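Local coordinates for protein sniffer CG10964-PA (Drosophila melanogaster, PDB 1SNY) that probably reduces carbonyl compounds with NADPH, as a member of the short-chain dehydrogenase/reductase family with a Rossmann fold, at residues Ala166-Met171 and Ile212-Leu217; Gln101-Leu106 and Lys143-Leu148. All coordinates share one frame; numbering follows the deposited sequence. Where two conformers were deposited one is given.

Interaction 1: Ala166-Met171 and Ile212-Leu217; sequences AAIINM and IMCVSL. With NAP (NADP nicotinamide-adenine-dinucleotide phosphate), chain B.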
# COMPACT_ATOMS: atom_id res chain seq x y z
N ALA A 166 -8.87 -7.95 23.38
CA ALA A 166 -8.91 -6.78 22.51
C ALA A 166 -8.24 -7.12 21.18
O ALA A 166 -7.19 -7.77 21.16
CB ALA A 166 -8.21 -5.61 23.17
N ALA A 167 -8.84 -6.68 20.08
CA ALA A 167 -8.27 -6.97 18.78
C ALA A 167 -8.82 -6.13 17.65
O ALA A 167 -9.96 -5.67 17.69
CB ALA A 167 -8.50 -8.45 18.45
N ILE A 168 -7.99 -5.94 16.63
CA ILE A 168 -8.38 -5.21 15.44
C ILE A 168 -8.25 -6.22 14.31
O ILE A 168 -7.17 -6.75 14.07
CB ILE A 168 -7.43 -4.04 15.12
CG1 ILE A 168 -7.49 -3.00 16.24
CG2 ILE A 168 -7.78 -3.44 13.77
CD1 ILE A 168 -6.38 -1.96 16.17
N ILE A 169 -9.36 -6.50 13.63
CA ILE A 169 -9.31 -7.43 12.51
C ILE A 169 -9.52 -6.62 11.25
O ILE A 169 -10.57 -6.00 11.06
CB ILE A 169 -10.43 -8.49 12.57
CG1 ILE A 169 -10.47 -9.16 13.95
CG2 ILE A 169 -10.19 -9.54 11.48
CD1 ILE A 169 -9.28 -10.03 14.27
N ASN A 170 -8.51 -6.59 10.39
CA ASN A 170 -8.62 -5.85 9.14
C ASN A 170 -8.97 -6.79 8.01
O ASN A 170 -8.20 -7.70 7.68
CB ASN A 170 -7.31 -5.14 8.80
CG ASN A 170 -6.99 -4.02 9.76
OD1 ASN A 170 -7.87 -3.25 10.14
ND2 ASN A 170 -5.73 -3.92 10.16
N MSE A 171 -10.13 -6.59 7.42
CA MSE A 171 -10.53 -7.44 6.33
C MSE A 171 -9.66 -7.10 5.14
O MSE A 171 -9.76 -6.01 4.58
CB MSE A 171 -12.01 -7.25 5.98
CG MSE A 171 -12.57 -8.39 5.15
SE MSE A 171 -12.72 -10.08 6.09
CE MSE A 171 -11.27 -10.00 7.37
N ILE A 212 -2.96 -5.81 22.38
CA ILE A 212 -4.10 -5.72 21.48
C ILE A 212 -3.68 -6.43 20.20
O ILE A 212 -2.71 -6.05 19.56
CB ILE A 212 -4.46 -4.25 21.15
CG1 ILE A 212 -4.88 -3.52 22.43
CG2 ILE A 212 -5.58 -4.21 20.11
CD1 ILE A 212 -5.12 -2.01 22.24
N MSE A 213 -4.43 -7.46 19.84
CA MSE A 213 -4.13 -8.26 18.65
C MSE A 213 -4.58 -7.59 17.35
O MSE A 213 -5.65 -6.98 17.30
CB MSE A 213 -4.81 -9.63 18.79
CG MSE A 213 -4.51 -10.63 17.68
SE MSE A 213 -5.35 -12.34 18.00
CE MSE A 213 -7.05 -11.99 17.15
N CYS A 214 -3.75 -7.67 16.31
CA CYS A 214 -4.12 -7.11 15.02
C CYS A 214 -3.76 -8.11 13.94
O CYS A 214 -2.62 -8.59 13.88
CB CYS A 214 -3.43 -5.78 14.73
SG CYS A 214 -4.06 -5.01 13.20
N VAL A 215 -4.73 -8.44 13.10
CA VAL A 215 -4.49 -9.39 12.03
C VAL A 215 -5.24 -8.99 10.79
O VAL A 215 -6.30 -8.36 10.87
CB VAL A 215 -4.96 -10.82 12.42
CG1 VAL A 215 -4.34 -11.25 13.75
CG2 VAL A 215 -6.48 -10.85 12.51
N SER A 216 -4.68 -9.34 9.64
CA SER A 216 -5.35 -9.11 8.37
C SER A 216 -5.98 -10.45 8.04
O SER A 216 -5.36 -11.50 8.26
CB SER A 216 -4.36 -8.75 7.27
OG SER A 216 -3.93 -7.40 7.40
N LEU A 217 -7.19 -10.43 7.52
CA LEU A 217 -7.85 -11.69 7.21
C LEU A 217 -8.52 -11.66 5.84
O LEU A 217 -9.23 -10.72 5.49
CB LEU A 217 -8.87 -12.03 8.31
CG LEU A 217 -9.61 -13.37 8.23
CD1 LEU A 217 -9.91 -13.86 9.64
CD2 LEU A 217 -10.89 -13.22 7.43
PA NAP B . -19.57 -5.29 -0.71
O1A NAP B . -19.37 -4.37 -1.75
O2A NAP B . -20.68 -6.32 -0.64
O5B NAP B . -19.65 -4.52 0.69
C5B NAP B . -18.74 -3.41 0.95
C4B NAP B . -19.34 -2.83 2.26
O4B NAP B . -18.47 -1.67 2.65
C3B NAP B . -20.76 -2.18 2.12
O3B NAP B . -21.45 -2.43 3.35
C2B NAP B . -20.43 -0.72 1.87
O2B NAP B . -21.47 0.21 2.12
C1B NAP B . -19.22 -0.49 2.79
N9A NAP B . -18.53 0.72 2.38
C8A NAP B . -17.85 1.05 1.22
N7A NAP B . -17.36 2.28 1.22
C5A NAP B . -17.75 2.78 2.45
C6A NAP B . -17.52 4.05 3.03
N6A NAP B . -16.86 5.09 2.48
N1A NAP B . -18.04 4.26 4.32
C2A NAP B . -18.75 3.25 4.99
N3A NAP B . -18.99 2.00 4.44
C4A NAP B . -18.47 1.81 3.17
O3 NAP B . -18.25 -6.14 -0.52
PN NAP B . -17.85 -7.34 0.42
O1N NAP B . -17.55 -8.54 -0.37
O2N NAP B . -18.94 -7.46 1.43
O5D NAP B . -16.49 -6.82 1.05
C5D NAP B . -16.27 -6.90 2.50
C4D NAP B . -14.78 -6.78 2.76
O4D NAP B . -14.11 -8.00 2.37
C3D NAP B . -14.04 -5.65 1.96
O3D NAP B . -13.07 -4.98 2.81
C2D NAP B . -13.42 -6.41 0.80
O2D NAP B . -12.34 -5.74 0.21
C1D NAP B . -13.03 -7.69 1.44
N1N NAP B . -12.95 -8.88 0.57
C2N NAP B . -14.05 -9.45 -0.16
C3N NAP B . -13.80 -10.59 -0.93
C7N NAP B . -14.94 -11.24 -1.73
O7N NAP B . -14.65 -12.23 -2.37
N7N NAP B . -16.15 -10.75 -1.70
C4N NAP B . -12.46 -11.19 -1.00
C5N NAP B . -11.41 -10.58 -0.26
C6N NAP B . -11.64 -9.43 0.53
P2B NAP B . -22.54 0.70 0.98
O1X NAP B . -23.59 -0.41 0.88
O2X NAP B . -23.06 1.96 1.60
O3X NAP B . -21.77 0.87 -0.32
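Ile-169 lays its CD1 methyl against CG2 of Val-215, 3.4 Å away, closer than usual for two methyl groups. The two side chains lie alongside each other and point the same way. CG1 of Ile-169 stands anti to its own carbonyl carbon (chi1 -51°), and the bend at chi2 (-68°) turns CD1 toward CE of selenomethionine Met-213, 4.1 Å away. Cut back to an alanine, this position would probably leave Val-215 CG2 and the Met-213 methyl facing a gap where CD1 now touches both. On the same face, Ala-167 CB packs on Met-213 CB. The other face holds Ile-168, Cys-214, Asn-170 and Ser-216. The ND2 of Asn-170 lies 3.6 Å from Cys-214 SG, but its hydrogen bond goes to Thr-200, and OD1 is bonded to Asn-108. Ser-216 OG is also bonded to Thr-200, on helix 187-207.

The strands run parallel as neighbours in the Rossmann-fold sheet, joined through helix 187-207 by a beta-alpha-beta crossover. Five backbone bonds link them. Ile-168 N to Met-213 O is the shortest, at 2.6 Å, and meets the carbonyl nearly head-on, with a C=O...N angle of 166°. Leu-217 N reaches Asn-170 O at 2.9 Å. At this C-terminal end, selenomethionine Met-171 runs alongside Leu-217, and its CG lies 3.2 Å from O4D of the ribose on the nicotinamide side of NADP.

Interaction 2: Gln101-Leu106 and Lys143-Leu148; sequences QGLNVL and KACLPL
Leu-103 and Leu-148 meet at their bases, CB against CB at 3.7 Å. Beside them Leu-103 N-H is bonded to Leu-148 O, with N and O 3.0 Å apart. The N-H points well at the oxygen (163°), but the donor sits above the carbonyl plane, 65° out of it, and so is not on a lone pair.

Gly-102 makes the close approach possible. Its bare backbone is the hollow that takes two bumps from Leu-148, the carbonyl oxygen and the CD2 methyl. The oxygen lies 3.3 Å from Gly-102 CA, and a side chain at this position would run into it. CD2 comes within 4.0 Å of the same CA. The positive phi of Gly-102 also suits glycine. Here the chain turns into strand 105-108 of the parallel Rossmann-fold sheet, and helix 124-155 packs on a face of that sheet.

One turn back along the helix, the sulfur of Cys-145 is the next bump. It rests over the dip between two leucine methyls, with SG 4.2 Å from Leu-103 CD2 and 4.2 Å from Leu-106 CD1. With chi1 at -66°, SG stands anti to its own carbonyl carbon and reaches both methyls. Leu-106 also packs on Leu-141 of the same helix, and Leu-148 touches Val-91 and Ile-94 of helix 87-98.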
# COMPACT_ATOMS: atom_id res chain seq x y z
N GLN A 101 -15.80 -1.05 30.17
CA GLN A 101 -15.48 -2.34 29.56
C GLN A 101 -14.81 -2.17 28.20
O GLN A 101 -14.30 -3.14 27.64
CB GLN A 101 -16.74 -3.20 29.42
CG GLN A 101 -17.22 -3.77 30.74
CD GLN A 101 -16.09 -4.45 31.51
OE1 GLN A 101 -15.56 -5.48 31.08
NE2 GLN A 101 -15.71 -3.86 32.64
N GLY A 102 -14.81 -0.95 27.68
CA GLY A 102 -14.19 -0.66 26.40
C GLY A 102 -14.78 -1.43 25.23
O GLY A 102 -15.90 -1.94 25.30
N LEU A 103 -14.02 -1.51 24.14
CA LEU A 103 -14.45 -2.21 22.93
C LEU A 103 -13.50 -3.38 22.72
O LEU A 103 -12.29 -3.18 22.59
CB LEU A 103 -14.36 -1.29 21.73
CG LEU A 103 -14.75 -1.89 20.38
CD1 LEU A 103 -16.25 -2.14 20.36
CD2 LEU A 103 -14.34 -0.93 19.25
N ASN A 104 -14.02 -4.60 22.69
CA ASN A 104 -13.15 -5.75 22.50
C ASN A 104 -12.64 -5.91 21.08
O ASN A 104 -11.49 -6.28 20.87
CB ASN A 104 -13.85 -7.05 22.89
CG ASN A 104 -14.27 -7.06 24.33
OD1 ASN A 104 -15.46 -6.95 24.63
ND2 ASN A 104 -13.30 -7.17 25.23
N VAL A 105 -13.48 -5.63 20.09
CA VAL A 105 -13.05 -5.83 18.71
C VAL A 105 -13.46 -4.78 17.72
O VAL A 105 -14.62 -4.36 17.68
CB VAL A 105 -13.54 -7.20 18.16
CG1 VAL A 105 -13.11 -7.37 16.71
CG2 VAL A 105 -12.98 -8.34 19.02
N LEU A 106 -12.49 -4.34 16.91
CA LEU A 106 -12.76 -3.40 15.84
C LEU A 106 -12.58 -4.25 14.61
O LEU A 106 -11.49 -4.78 14.37
CB LEU A 106 -11.75 -2.24 15.82
CG LEU A 106 -11.67 -1.47 14.49
CD1 LEU A 106 -13.02 -0.82 14.19
CD2 LEU A 106 -10.57 -0.43 14.55
N LYS A 143 -7.08 4.21 15.05
CA LYS A 143 -6.57 5.30 15.88
C LYS A 143 -7.63 5.79 16.86
O LYS A 143 -7.38 5.90 18.07
CB LYS A 143 -6.11 6.48 15.00
CG LYS A 143 -5.74 7.74 15.79
CD LYS A 143 -5.47 8.94 14.88
CE LYS A 143 -5.17 10.19 15.70
NZ LYS A 143 -4.88 11.38 14.86
N ALA A 144 -8.82 6.07 16.34
CA ALA A 144 -9.92 6.57 17.15
C ALA A 144 -10.39 5.59 18.21
O ALA A 144 -10.71 5.98 19.33
CB ALA A 144 -11.09 6.96 16.25
N CYS A 145 -10.44 4.31 17.86
CA CYS A 145 -10.88 3.28 18.79
C CYS A 145 -9.83 2.85 19.80
O CYS A 145 -10.14 2.11 20.73
CB CYS A 145 -11.34 2.04 18.01
SG CYS A 145 -12.81 2.28 17.01
N LEU A 146 -8.60 3.30 19.62
CA LEU A 146 -7.52 2.89 20.53
C LEU A 146 -7.85 3.01 22.02
O LEU A 146 -7.62 2.08 22.79
CB LEU A 146 -6.23 3.65 20.20
CG LEU A 146 -4.96 2.80 20.33
CD1 LEU A 146 -5.11 1.50 19.53
CD2 LEU A 146 -3.75 3.57 19.83
N PRO A 147 -8.40 4.16 22.45
CA PRO A 147 -8.72 4.29 23.88
C PRO A 147 -9.67 3.19 24.35
O PRO A 147 -9.45 2.59 25.41
CB PRO A 147 -9.35 5.69 23.96
CG PRO A 147 -8.59 6.44 22.90
CD PRO A 147 -8.58 5.45 21.75
N LEU A 148 -10.70 2.92 23.56
CA LEU A 148 -11.68 1.88 23.89
C LEU A 148 -11.05 0.49 23.88
O LEU A 148 -11.36 -0.35 24.73
CB LEU A 148 -12.83 1.92 22.89
CG LEU A 148 -13.86 3.04 23.10
CD1 LEU A 148 -14.76 3.16 21.89
CD2 LEU A 148 -14.67 2.74 24.34

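How the interactions relate
The two contacts meet at neighbouring strands of one parallel sheet, with centres about 12 Å apart. Strand 167-171 of interaction 1 lies between strand 213-217 and strand 105-108, which begins in interaction 2. Two probable hydrogen bonds join them: Ala-167 N to Asn-104 O and Ile-169 N to Leu-106 O, each 2.8 Å. Helix 124-155 of interaction 2 precedes strand 167-171 in the chain, and its Leu-149 touches Ile-168 and Ile-212. Interaction 1 reaches the cofactor through Met-171, whose side chain is about 4 Å from that of the NADP-binding Asn-109. Interaction 2 lies farther back, with the Leu-106 side chain about 12 Å from NADP.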